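Long-range contacts in hypothetical protein, IPT/TIG domain protein (Bacteroides ovatus, PDB 4HW6), which is of unknown function but, pairing an IPT/TIG domain with a six-bladed beta-propeller, probably serves as an auxiliary nutrient-binding protein, perhaps for carbohydrate: residues W142-P148 / C184-F189; V198-S203 / A227-C233; T283-A287 / R299-R304; I290-C296 / L334-G340. All blocks are in the same frame, centred on the assembly; numbering follows the deposited sequence. Where two conformers were deposited one is given.

Interaction 1: residues W142-P148 / C184-F189; sequences WRMMFDP and CADVNF
Strands 143-146 and 184-189, the inner strands of two successive propeller blades, run side by side and nearly parallel: axes 6.6 Å apart, 15° between directions, Arg143 opposite Asp186 and Met145 opposite Asn188. Trp142 (chi1 t), which forms a classic beta bulge with Arg143 opposite Val158, sends NE1 to Ala185 O in a weak hydrogen bond of 3.0 Å. Arg143 has an extended backbone but a kinked side chain (chi1 m, chi2 m); its CB lies 3.7 Å from Asp186 OD1, while NH1 turns back to Trp142 O (2.8 Å). Asp186 OD2 is hydrogen-bonded to Cys233 N. Met144 and Phe146 point away. Met145, a selenomethionine with chi1 t and chi2 p, fills the interface, CB 3.9 Å from Val187 CG1 and CG 3.5 Å from Phe189 CE1 at the ring edge. One face of Phe189 (chi1 m) receives CH-pi contacts from Asp147 CA (4.0 Å to the ring centroid) and Pro148 CD (3.8 Å). Without backbone hydrogen bonds between the strands, apolar and CH-pi packing chiefly joins these blades, with one weak polar link near Trp142.

Interaction 2: residues V198-S203 / A227-C233; sequences VDDQSS and ARGAKTC
Residues 198-203 begin as the end of a strand (Val198 and Asp199) and go on as a mostly extended loop; residues 227-233 form an irregular, mostly extended stretch interrupted at Lys231 and at Gly229, whose phi/psi of 59/35 suits glycine. The backbones come closest at Asp200 and Gly229 (CA atoms 4.8 Å apart) and at Ser203 and Arg228 (5.2 Å). Gly229 N donates to Gln201 O (2.8 Å, nearly straight), and Arg228 CA adds a CA-H...O contact of 3.4 Å to the same Gln201 O. A water between the two segments accepts from Gln201 N (2.9 Å) and Ala230 N (3.0 Å), and lies 2.5 Å from Asp199 O and 2.7 Å from Ala227 O. Gln201 (chi1 p, chi2 p) curls over its own loop: OE1 accepts from Ser203 N (2.8 Å), and NE2 donates to Ser203 O (2.9 Å) and weakly to Ala227 O (3.0 Å). Asp200 (chi1 t) forms a salt bridge through OD2 with Lys231 NZ (2.8 Å). Val198 (chi1 t) splits its branches, CG1 lying 3.5 Å from Ala230 CB and CG2 3.5 Å from Cys233 CB. The contact thus ties the linker between strands 221-226 and 234-235, where the chain passes from one propeller blade to the next, to the end of strand 195-199, beside inner strand 184-189; Thr232 and Cys233 reach that strand at Asp186.

Interaction 3: residues T283-A287 / R299-R304; sequences TGDWA and RVDYNR. With EDO (1,2-ethanediol), chain F.
This contact is the open end of the beta hairpin formed by strands 286-291 and 296-301, neighbours in one blade of the beta-propeller. Trp286 and Asp301 are an antiparallel non-hydrogen-bonded pair (CA-CA 4.2 Å); Ala287 and Val300 are a hydrogen-bonded pair, with Ala287 N to Val300 O and Val300 N to Ala287 O both 2.9 Å. Tyr302 N to Asp285 O (2.9 Å) extends the pairing. On the face bearing Trp286 (chi1 p), the extended Arg299 lays its guanidinium flat on the indole, planes 4° apart, its CZ 3.3 Å from the five-membered ring centroid in a cation-pi stack; Arg299 NE also bridges to Asp301 OD1 (2.8 Å). Ala287 CB and Val300 CG1 meet at 3.9 Å on the other face. Before the strand, Thr283 OG1, also hydrogen-bonded to His281 ND1, accepts from Asp285 N (3.1 Å) in an ST turn, and Gly284 has positive phi. Arg304 closes the end: NH2 makes a salt bridge with Asp285 OD1 (2.8 Å) and a weak hydrogen bond to Thr283 O (2.7 Å). A 1,2-ethanediol, probably from the crystallisation liquor, links Trp286 to Asp285, its O1 accepting from Trp286 NE1 (2.8 Å) and its O2 donating to Asp285 OD2 (2.7 Å).

Interaction 4: residues I290-C296 / L334-G340; sequences IYNGKHC and LWGPNQG
Residues 334-340 lead into strand 337-344 and lie against the hairpin turn that follows strand 286-291. The turn is tight: Tyr291 O accepts from Lys294 N (3.2 Å) and His295 N (3.0 Å), Tyr291 centres an inverse gamma turn, and His295 has positive phi (72/40). Leu334 (chi1 m) points toward the turn, CD1 4.1 Å from Cys296 CA, and its N donates to a water (2.9 Å) that lies 2.7 Å from His295 O. Trp335 (chi1 t) presents its edge to the face of His295 in an offset edge-to-face pair, centroids 5.3 Å apart and planes at 82°. Gly336, at phi/psi 65/53, donates N to His295 ND1 (3.0 Å), while its CA makes a CA-H...O contact to Asn292 O (3.5 Å). Pro337 O accepts from Asn292 ND2 (2.8 Å; Asn292 chi1 m), and Pro337 CB packs 3.6 Å from Ile290 CG2. Asn338 turns ND2 back to Gly336 O (2.9 Å); a water also links Asn338 ND2 (3.0 Å) to Asn292 O (3.1 Å). Ile290 CD1 then runs past Asn338 O (3.2 Å) to 3.7 Å from Gly340 N. A hairpin turn of one blade is thereby docked on the entry to the inner strand of the next, a blade-to-blade junction of the six-bladed beta-propeller.

Interactions 1, 2 and 4 concern the passage from one propeller blade to the next, whereas interaction 3 lies within a blade and is the only one with paired strands. Interaction 4 is the most buried; the other three are partly buried, and the salt bridges between segments are found at 2 and 3, farther from the centre of the chain. Interactions 3 and 4 share strand 286-291, one using its start and the other its end. Interactions 1 and 2 meet in one sheet, where Ala185 N probably bonds to Val198 O (2.9 Å). Interaction 1 also touches 4, Gln339 NE2 lying 2.8 Å from Met144 O, so inner strands 143-146 and 337-344 come together. Apolar packing dominates 1, 2 is largely polar with one bridging water, and 4 adds side-chain-to-backbone hydrogen bonds.

Interaction 1: residues W142-P148 / C184-F189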
# COMPACT_ATOMS: atom_id res chain seq x y z
N TRP A 142 4.02 6.19 -11.88
CA TRP A 142 5.41 5.76 -11.91
C TRP A 142 5.99 5.53 -10.51
O TRP A 142 6.59 4.49 -10.24
CB TRP A 142 6.24 6.77 -12.72
CG TRP A 142 7.70 6.46 -12.76
CD1 TRP A 142 8.70 7.19 -12.20
CD2 TRP A 142 8.32 5.34 -13.38
NE1 TRP A 142 9.91 6.59 -12.42
CE2 TRP A 142 9.71 5.44 -13.13
CE3 TRP A 142 7.84 4.26 -14.12
CZ2 TRP A 142 10.62 4.51 -13.61
CZ3 TRP A 142 8.75 3.32 -14.60
CH2 TRP A 142 10.12 3.45 -14.32
N ARG A 143 5.87 6.52 -9.63
CA ARG A 143 6.29 6.39 -8.23
C ARG A 143 5.31 7.16 -7.35
O ARG A 143 5.01 8.33 -7.63
CB ARG A 143 7.68 6.99 -7.99
CG ARG A 143 8.82 6.36 -8.77
CD ARG A 143 9.15 4.97 -8.26
NE ARG A 143 10.28 4.39 -9.00
CZ ARG A 143 10.20 3.51 -10.00
NH1 ARG A 143 9.04 3.09 -10.47
NH2 ARG A 143 11.32 3.03 -10.55
N MSE A 144 4.83 6.51 -6.29
CA MSE A 144 3.86 7.08 -5.34
C MSE A 144 4.49 7.46 -4.02
O MSE A 144 5.46 6.83 -3.57
CB MSE A 144 2.79 6.04 -4.97
CG MSE A 144 1.86 5.68 -6.00
SE MSE A 144 0.78 4.19 -5.30
CE MSE A 144 -0.47 4.27 -6.78
N MSE A 145 3.89 8.45 -3.37
CA MSE A 145 4.28 8.82 -2.01
C MSE A 145 3.16 9.57 -1.29
O MSE A 145 2.59 10.53 -1.81
CB MSE A 145 5.53 9.70 -2.12
CG MSE A 145 6.06 10.27 -0.88
SE MSE A 145 7.17 9.05 0.11
CE MSE A 145 7.70 7.77 -1.23
N PHE A 146 2.83 9.13 -0.07
CA PHE A 146 1.96 9.91 0.79
C PHE A 146 2.74 11.11 1.35
O PHE A 146 3.93 11.00 1.68
CB PHE A 146 1.44 9.06 1.97
CG PHE A 146 0.21 8.25 1.66
CD1 PHE A 146 -1.03 8.87 1.62
CD2 PHE A 146 0.27 6.88 1.50
CE1 PHE A 146 -2.18 8.14 1.35
CE2 PHE A 146 -0.89 6.15 1.24
CZ PHE A 146 -2.10 6.78 1.17
N ASP A 147 2.06 12.25 1.47
CA ASP A 147 2.57 13.38 2.25
C ASP A 147 2.60 12.94 3.71
O ASP A 147 1.55 12.64 4.28
CB ASP A 147 1.70 14.60 2.02
CG ASP A 147 2.07 15.80 2.89
OD1 ASP A 147 2.91 15.69 3.82
OD2 ASP A 147 1.50 16.87 2.62
N PRO A 148 3.79 12.89 4.34
CA PRO A 148 3.87 12.38 5.72
C PRO A 148 3.18 13.23 6.80
O PRO A 148 2.96 12.75 7.92
CB PRO A 148 5.38 12.31 5.98
CG PRO A 148 5.93 13.38 5.12
CD PRO A 148 5.11 13.34 3.85
N CYS A 184 9.49 13.65 -14.63
CA CYS A 184 9.48 13.50 -13.17
C CYS A 184 9.76 12.05 -12.81
O CYS A 184 8.89 11.18 -13.02
CB CYS A 184 8.14 13.92 -12.56
SG CYS A 184 7.74 15.67 -12.75
N ALA A 185 10.96 11.79 -12.29
CA ALA A 185 11.42 10.41 -12.07
C ALA A 185 11.15 9.83 -10.69
O ALA A 185 11.12 8.62 -10.53
CB ALA A 185 12.92 10.32 -12.38
N ASP A 186 11.02 10.69 -9.68
CA ASP A 186 10.77 10.24 -8.32
C ASP A 186 10.24 11.41 -7.48
O ASP A 186 10.37 12.58 -7.86
CB ASP A 186 12.06 9.64 -7.70
CG ASP A 186 11.78 8.73 -6.46
OD1 ASP A 186 10.59 8.39 -6.19
OD2 ASP A 186 12.77 8.31 -5.79
N VAL A 187 9.63 11.08 -6.35
CA VAL A 187 9.06 12.07 -5.43
C VAL A 187 9.32 11.58 -4.02
O VAL A 187 9.26 10.38 -3.75
CB VAL A 187 7.55 12.33 -5.69
CG1 VAL A 187 6.73 11.03 -5.63
CG2 VAL A 187 7.02 13.38 -4.72
N ASN A 188 9.64 12.50 -3.13
CA ASN A 188 9.80 12.20 -1.72
C ASN A 188 9.53 13.48 -0.94
O ASN A 188 9.15 14.48 -1.53
CB ASN A 188 11.20 11.64 -1.43
CG ASN A 188 11.23 10.68 -0.26
OD1 ASN A 188 10.51 10.86 0.75
ND2 ASN A 188 12.05 9.64 -0.38
N PHE A 189 9.69 13.44 0.38
CA PHE A 189 9.54 14.60 1.22
C PHE A 189 10.73 14.75 2.16
O PHE A 189 11.26 13.76 2.69
CB PHE A 189 8.24 14.50 2.03
CG PHE A 189 7.00 14.59 1.18
CD1 PHE A 189 6.52 13.50 0.51
CD2 PHE A 189 6.32 15.78 1.07
CE1 PHE A 189 5.41 13.61 -0.31
CE2 PHE A 189 5.21 15.88 0.27
CZ PHE A 189 4.75 14.79 -0.42

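Interaction 2: residues V198-S203 / A227-C233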
# COMPACT_ATOMS: atom_id res chain seq x y z
N VAL A 198 12.45 14.69 -8.58
CA VAL A 198 13.61 14.53 -9.44
C VAL A 198 13.21 14.76 -10.88
O VAL A 198 12.20 14.21 -11.33
CB VAL A 198 14.23 13.12 -9.27
CG1 VAL A 198 15.33 12.88 -10.33
CG2 VAL A 198 14.81 13.01 -7.87
N ASP A 199 13.98 15.56 -11.62
CA ASP A 199 13.82 15.72 -13.07
C ASP A 199 14.96 14.95 -13.73
O ASP A 199 16.12 15.29 -13.51
CB ASP A 199 13.93 17.19 -13.44
CG ASP A 199 13.64 17.47 -14.93
OD1 ASP A 199 13.13 16.58 -15.68
OD2 ASP A 199 13.86 18.64 -15.34
N ASP A 200 14.63 13.94 -14.52
CA ASP A 200 15.63 13.17 -15.28
C ASP A 200 15.85 13.87 -16.61
O ASP A 200 15.01 13.77 -17.52
CB ASP A 200 15.14 11.73 -15.48
CG ASP A 200 16.08 10.89 -16.35
OD1 ASP A 200 17.19 11.34 -16.73
OD2 ASP A 200 15.67 9.76 -16.68
N GLN A 201 16.94 14.63 -16.71
CA GLN A 201 17.21 15.45 -17.89
C GLN A 201 18.70 15.42 -18.25
O GLN A 201 19.54 15.06 -17.43
CB GLN A 201 16.69 16.89 -17.71
CG GLN A 201 17.27 17.64 -16.51
CD GLN A 201 18.68 18.14 -16.77
OE1 GLN A 201 19.00 18.61 -17.88
NE2 GLN A 201 19.54 18.04 -15.75
N SER A 202 19.01 15.81 -19.47
CA SER A 202 20.29 15.44 -20.08
C SER A 202 21.43 16.45 -19.98
O SER A 202 22.48 16.26 -20.64
CB SER A 202 20.05 15.06 -21.54
OG SER A 202 19.66 16.17 -22.33
N SER A 203 21.29 17.49 -19.15
CA SER A 203 22.33 18.51 -18.99
C SER A 203 22.94 18.51 -17.58
O SER A 203 22.22 18.58 -16.58
CB SER A 203 21.78 19.90 -19.28
OG SER A 203 22.75 20.88 -18.95
N ALA A 227 21.90 18.04 -11.71
CA ALA A 227 22.23 16.63 -11.80
C ALA A 227 21.65 16.17 -13.12
O ALA A 227 20.48 16.38 -13.39
CB ALA A 227 21.62 15.83 -10.66
N ARG A 228 22.51 15.58 -13.93
CA ARG A 228 22.11 14.99 -15.18
C ARG A 228 21.73 13.54 -15.02
O ARG A 228 22.42 12.75 -14.35
CB ARG A 228 23.29 15.13 -16.14
CG ARG A 228 23.11 14.40 -17.45
CD ARG A 228 24.27 14.72 -18.35
NE ARG A 228 24.16 13.98 -19.59
CZ ARG A 228 24.92 14.21 -20.65
NH1 ARG A 228 25.87 15.14 -20.62
NH2 ARG A 228 24.75 13.48 -21.75
N GLY A 229 20.65 13.13 -15.68
CA GLY A 229 20.19 11.74 -15.63
C GLY A 229 19.85 11.20 -14.26
O GLY A 229 20.08 10.00 -13.99
N ALA A 230 19.32 12.06 -13.39
CA ALA A 230 18.95 11.64 -12.04
C ALA A 230 17.71 10.76 -12.05
O ALA A 230 16.74 11.03 -12.80
CB ALA A 230 18.77 12.85 -11.11
N LYS A 231 17.72 9.74 -11.17
CA LYS A 231 16.70 8.68 -11.19
C LYS A 231 15.84 8.49 -9.94
O LYS A 231 14.75 7.93 -10.01
CB LYS A 231 17.38 7.33 -11.47
CG LYS A 231 18.12 7.25 -12.79
CD LYS A 231 17.20 7.50 -13.97
CE LYS A 231 17.86 7.18 -15.30
NZ LYS A 231 16.83 7.19 -16.38
N THR A 232 16.34 8.93 -8.80
CA THR A 232 15.74 8.57 -7.51
C THR A 232 16.12 9.60 -6.46
O THR A 232 17.12 10.31 -6.62
CB THR A 232 16.12 7.13 -7.07
OG1 THR A 232 15.36 6.72 -5.91
CG2 THR A 232 17.60 6.97 -6.78
N CYS A 233 15.30 9.74 -5.43
CA CYS A 233 15.54 10.68 -4.31
C CYS A 233 15.10 10.04 -2.99
O CYS A 233 13.92 10.04 -2.65
CB CYS A 233 14.83 12.03 -4.51
SG CYS A 233 13.06 11.99 -4.88
O HOH W 1 18.48 14.79 -14.22

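Interaction 3: residues T283-A287 / R299-R304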
# COMPACT_ATOMS: atom_id res chain seq x y z
N THR A 283 14.26 2.60 10.15
CA THR A 283 15.26 2.92 11.18
C THR A 283 16.37 3.86 10.71
O THR A 283 17.05 4.50 11.54
CB THR A 283 15.98 1.65 11.68
OG1 THR A 283 16.67 1.03 10.59
CG2 THR A 283 15.00 0.66 12.30
N GLY A 284 16.61 3.92 9.41
CA GLY A 284 17.74 4.65 8.84
C GLY A 284 19.06 3.90 8.90
O GLY A 284 20.10 4.46 8.54
N ASP A 285 19.05 2.64 9.35
CA ASP A 285 20.28 1.88 9.49
C ASP A 285 20.88 1.47 8.15
O ASP A 285 22.08 1.20 8.06
CB ASP A 285 20.06 0.63 10.36
CG ASP A 285 19.77 0.95 11.82
OD1 ASP A 285 19.95 2.11 12.23
OD2 ASP A 285 19.36 0.04 12.56
N TRP A 286 20.03 1.38 7.14
CA TRP A 286 20.41 0.92 5.82
C TRP A 286 19.29 1.21 4.83
O TRP A 286 18.20 1.56 5.23
CB TRP A 286 20.74 -0.56 5.84
CG TRP A 286 19.70 -1.48 6.41
CD1 TRP A 286 19.64 -1.93 7.68
CD2 TRP A 286 18.59 -2.08 5.71
NE1 TRP A 286 18.56 -2.78 7.85
CE2 TRP A 286 17.91 -2.90 6.65
CE3 TRP A 286 18.14 -2.05 4.39
CZ2 TRP A 286 16.79 -3.66 6.31
CZ3 TRP A 286 16.99 -2.83 4.05
CH2 TRP A 286 16.34 -3.61 5.03
N ALA A 287 19.62 1.11 3.55
CA ALA A 287 18.64 1.28 2.46
C ALA A 287 18.72 0.10 1.52
O ALA A 287 19.76 -0.50 1.37
CB ALA A 287 18.92 2.56 1.68
N ARG A 299 21.60 -4.02 -0.76
CA ARG A 299 21.50 -3.24 0.47
C ARG A 299 22.77 -2.40 0.67
O ARG A 299 23.89 -2.88 0.45
CB ARG A 299 21.28 -4.17 1.67
CG ARG A 299 21.51 -3.53 3.04
CD ARG A 299 20.85 -4.31 4.16
NE ARG A 299 21.48 -4.08 5.45
CZ ARG A 299 21.10 -4.68 6.58
NH1 ARG A 299 20.08 -5.52 6.56
NH2 ARG A 299 21.73 -4.45 7.72
N VAL A 300 22.58 -1.16 1.13
CA VAL A 300 23.70 -0.28 1.50
C VAL A 300 23.53 0.14 2.96
O VAL A 300 22.50 0.70 3.36
CB VAL A 300 23.82 0.92 0.54
CG1 VAL A 300 22.52 1.72 0.45
CG2 VAL A 300 25.02 1.77 0.95
N ASP A 301 24.50 -0.21 3.78
CA ASP A 301 24.46 0.10 5.20
C ASP A 301 24.91 1.54 5.47
O ASP A 301 25.75 2.08 4.76
CB ASP A 301 25.37 -0.86 5.98
CG ASP A 301 24.82 -2.30 6.02
OD1 ASP A 301 23.61 -2.48 6.14
OD2 ASP A 301 25.62 -3.24 5.97
N TYR A 302 24.32 2.12 6.52
CA TYR A 302 24.64 3.47 6.99
C TYR A 302 25.34 3.38 8.33
O TYR A 302 24.83 2.77 9.27
CB TYR A 302 23.36 4.32 7.08
CG TYR A 302 23.57 5.71 7.59
CD1 TYR A 302 24.13 6.69 6.79
CD2 TYR A 302 23.18 6.06 8.88
CE1 TYR A 302 24.33 7.96 7.25
CE2 TYR A 302 23.37 7.34 9.36
CZ TYR A 302 23.94 8.30 8.54
OH TYR A 302 24.12 9.57 9.04
N ASN A 303 26.54 3.97 8.42
CA ASN A 303 27.28 4.03 9.67
C ASN A 303 26.93 5.33 10.35
O ASN A 303 27.28 6.40 9.87
CB ASN A 303 28.79 3.96 9.40
CG ASN A 303 29.63 4.01 10.69
OD1 ASN A 303 29.37 4.81 11.61
ND2 ASN A 303 30.64 3.17 10.75
N ARG A 304 26.25 5.23 11.49
CA ARG A 304 25.79 6.43 12.19
C ARG A 304 26.86 7.31 12.74
O ARG A 304 26.69 8.52 12.79
CB ARG A 304 24.93 6.05 13.37
CG ARG A 304 23.58 5.66 12.93
CD ARG A 304 22.60 5.65 14.06
NE ARG A 304 21.48 5.01 13.45
CZ ARG A 304 20.56 5.62 12.71
NH1 ARG A 304 20.56 6.94 12.56
NH2 ARG A 304 19.62 4.89 12.16
C1 EDO F . 16.88 -3.98 10.70
O1 EDO F . 18.06 -4.41 10.01
C2 EDO F . 16.98 -2.49 11.04
O2 EDO F . 18.22 -2.22 11.71
O HOH W 2 23.31 2.21 11.54
O HOH W 3 21.99 2.46 14.44

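Interaction 4: residues I290-C296 / L334-G340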
# COMPACT_ATOMS: atom_id res chain seq x y z
N ILE A 290 17.14 -0.80 -5.37
CA ILE A 290 16.47 -1.61 -6.36
C ILE A 290 17.09 -1.34 -7.73
O ILE A 290 17.10 -0.19 -8.18
CB ILE A 290 14.97 -1.36 -6.41
CG1 ILE A 290 14.34 -1.54 -5.00
CG2 ILE A 290 14.32 -2.32 -7.40
CD1 ILE A 290 12.87 -1.18 -4.95
N TYR A 291 17.67 -2.37 -8.34
CA TYR A 291 18.26 -2.26 -9.67
C TYR A 291 17.12 -2.53 -10.64
O TYR A 291 16.85 -3.67 -11.03
CB TYR A 291 19.40 -3.27 -9.88
CG TYR A 291 20.74 -2.97 -9.26
CD1 TYR A 291 20.86 -2.36 -8.01
CD2 TYR A 291 21.91 -3.32 -9.93
CE1 TYR A 291 22.12 -2.09 -7.46
CE2 TYR A 291 23.16 -3.08 -9.39
CZ TYR A 291 23.27 -2.48 -8.14
OH TYR A 291 24.53 -2.22 -7.61
N ASN A 292 16.39 -1.48 -11.00
CA ASN A 292 15.17 -1.65 -11.78
C ASN A 292 15.39 -2.33 -13.12
O ASN A 292 14.56 -3.10 -13.55
CB ASN A 292 14.47 -0.29 -12.04
CG ASN A 292 14.31 0.56 -10.80
OD1 ASN A 292 14.74 1.71 -10.79
ND2 ASN A 292 13.68 0.02 -9.75
N GLY A 293 16.51 -2.03 -13.77
CA GLY A 293 16.84 -2.60 -15.05
C GLY A 293 17.68 -3.86 -15.01
O GLY A 293 17.84 -4.49 -16.05
N LYS A 294 18.23 -4.22 -13.85
CA LYS A 294 19.10 -5.40 -13.73
C LYS A 294 18.55 -6.51 -12.85
O LYS A 294 19.21 -7.55 -12.66
CB LYS A 294 20.50 -5.01 -13.23
CG LYS A 294 21.14 -3.88 -13.98
CD LYS A 294 21.34 -4.16 -15.44
CE LYS A 294 22.16 -3.03 -16.05
NZ LYS A 294 22.42 -3.28 -17.49
N HIS A 295 17.34 -6.33 -12.33
CA HIS A 295 16.55 -7.45 -11.79
C HIS A 295 17.11 -7.96 -10.47
O HIS A 295 17.08 -9.15 -10.20
CB HIS A 295 16.45 -8.55 -12.84
CG HIS A 295 16.15 -8.03 -14.19
ND1 HIS A 295 14.99 -7.35 -14.47
CD2 HIS A 295 16.87 -8.05 -15.34
CE1 HIS A 295 15.01 -6.95 -15.73
NE2 HIS A 295 16.13 -7.38 -16.29
N CYS A 296 17.54 -7.05 -9.63
CA CYS A 296 18.09 -7.44 -8.33
C CYS A 296 17.96 -6.29 -7.36
O CYS A 296 17.66 -5.15 -7.75
CB CYS A 296 19.52 -7.95 -8.47
SG CYS A 296 20.62 -6.78 -9.24
N LEU A 334 14.04 -11.87 -10.13
CA LEU A 334 13.13 -10.75 -10.25
C LEU A 334 13.04 -10.35 -11.71
O LEU A 334 13.89 -10.76 -12.52
CB LEU A 334 13.62 -9.56 -9.43
CG LEU A 334 13.98 -9.81 -7.97
CD1 LEU A 334 14.29 -8.49 -7.27
CD2 LEU A 334 12.96 -10.60 -7.19
N TRP A 335 12.02 -9.57 -12.03
CA TRP A 335 11.84 -9.10 -13.40
C TRP A 335 11.27 -7.69 -13.40
O TRP A 335 10.06 -7.47 -13.29
CB TRP A 335 10.98 -10.08 -14.22
CG TRP A 335 11.18 -9.92 -15.72
CD1 TRP A 335 11.88 -8.95 -16.36
CD2 TRP A 335 10.61 -10.72 -16.75
NE1 TRP A 335 11.84 -9.13 -17.72
CE2 TRP A 335 11.04 -10.20 -17.99
CE3 TRP A 335 9.74 -11.82 -16.75
CZ2 TRP A 335 10.66 -10.74 -19.21
CZ3 TRP A 335 9.37 -12.37 -17.97
CH2 TRP A 335 9.83 -11.82 -19.18
N GLY A 336 12.17 -6.73 -13.53
CA GLY A 336 11.81 -5.32 -13.49
C GLY A 336 11.26 -4.82 -12.18
O GLY A 336 10.21 -4.17 -12.16
N PRO A 337 11.98 -5.08 -11.08
CA PRO A 337 11.52 -4.57 -9.80
C PRO A 337 11.54 -3.04 -9.85
O PRO A 337 12.53 -2.45 -10.26
CB PRO A 337 12.55 -5.09 -8.81
CG PRO A 337 13.81 -5.26 -9.61
CD PRO A 337 13.28 -5.73 -10.96
N ASN A 338 10.43 -2.42 -9.47
CA ASN A 338 10.28 -0.99 -9.57
C ASN A 338 10.19 -0.35 -8.19
O ASN A 338 11.22 -0.34 -7.50
CB ASN A 338 9.18 -0.60 -10.57
CG ASN A 338 9.77 -0.31 -11.95
OD1 ASN A 338 9.98 0.85 -12.30
ND2 ASN A 338 10.10 -1.37 -12.71
N GLN A 339 9.04 0.15 -7.75
CA GLN A 339 8.98 0.76 -6.43
C GLN A 339 8.80 -0.30 -5.35
O GLN A 339 8.18 -1.35 -5.58
CB GLN A 339 7.85 1.78 -6.34
CG GLN A 339 7.88 2.57 -5.06
CD GLN A 339 6.95 3.77 -5.06
OE1 GLN A 339 5.98 3.83 -5.83
NE2 GLN A 339 7.23 4.75 -4.18
N GLY A 340 9.43 -0.07 -4.21
CA GLY A 340 9.14 -0.82 -3.01
C GLY A 340 8.96 0.02 -1.78
O GLY A 340 9.45 1.14 -1.70
O HOH W 4 12.16 -1.70 -14.90
O HOH W 5 16.84 -11.77 -10.96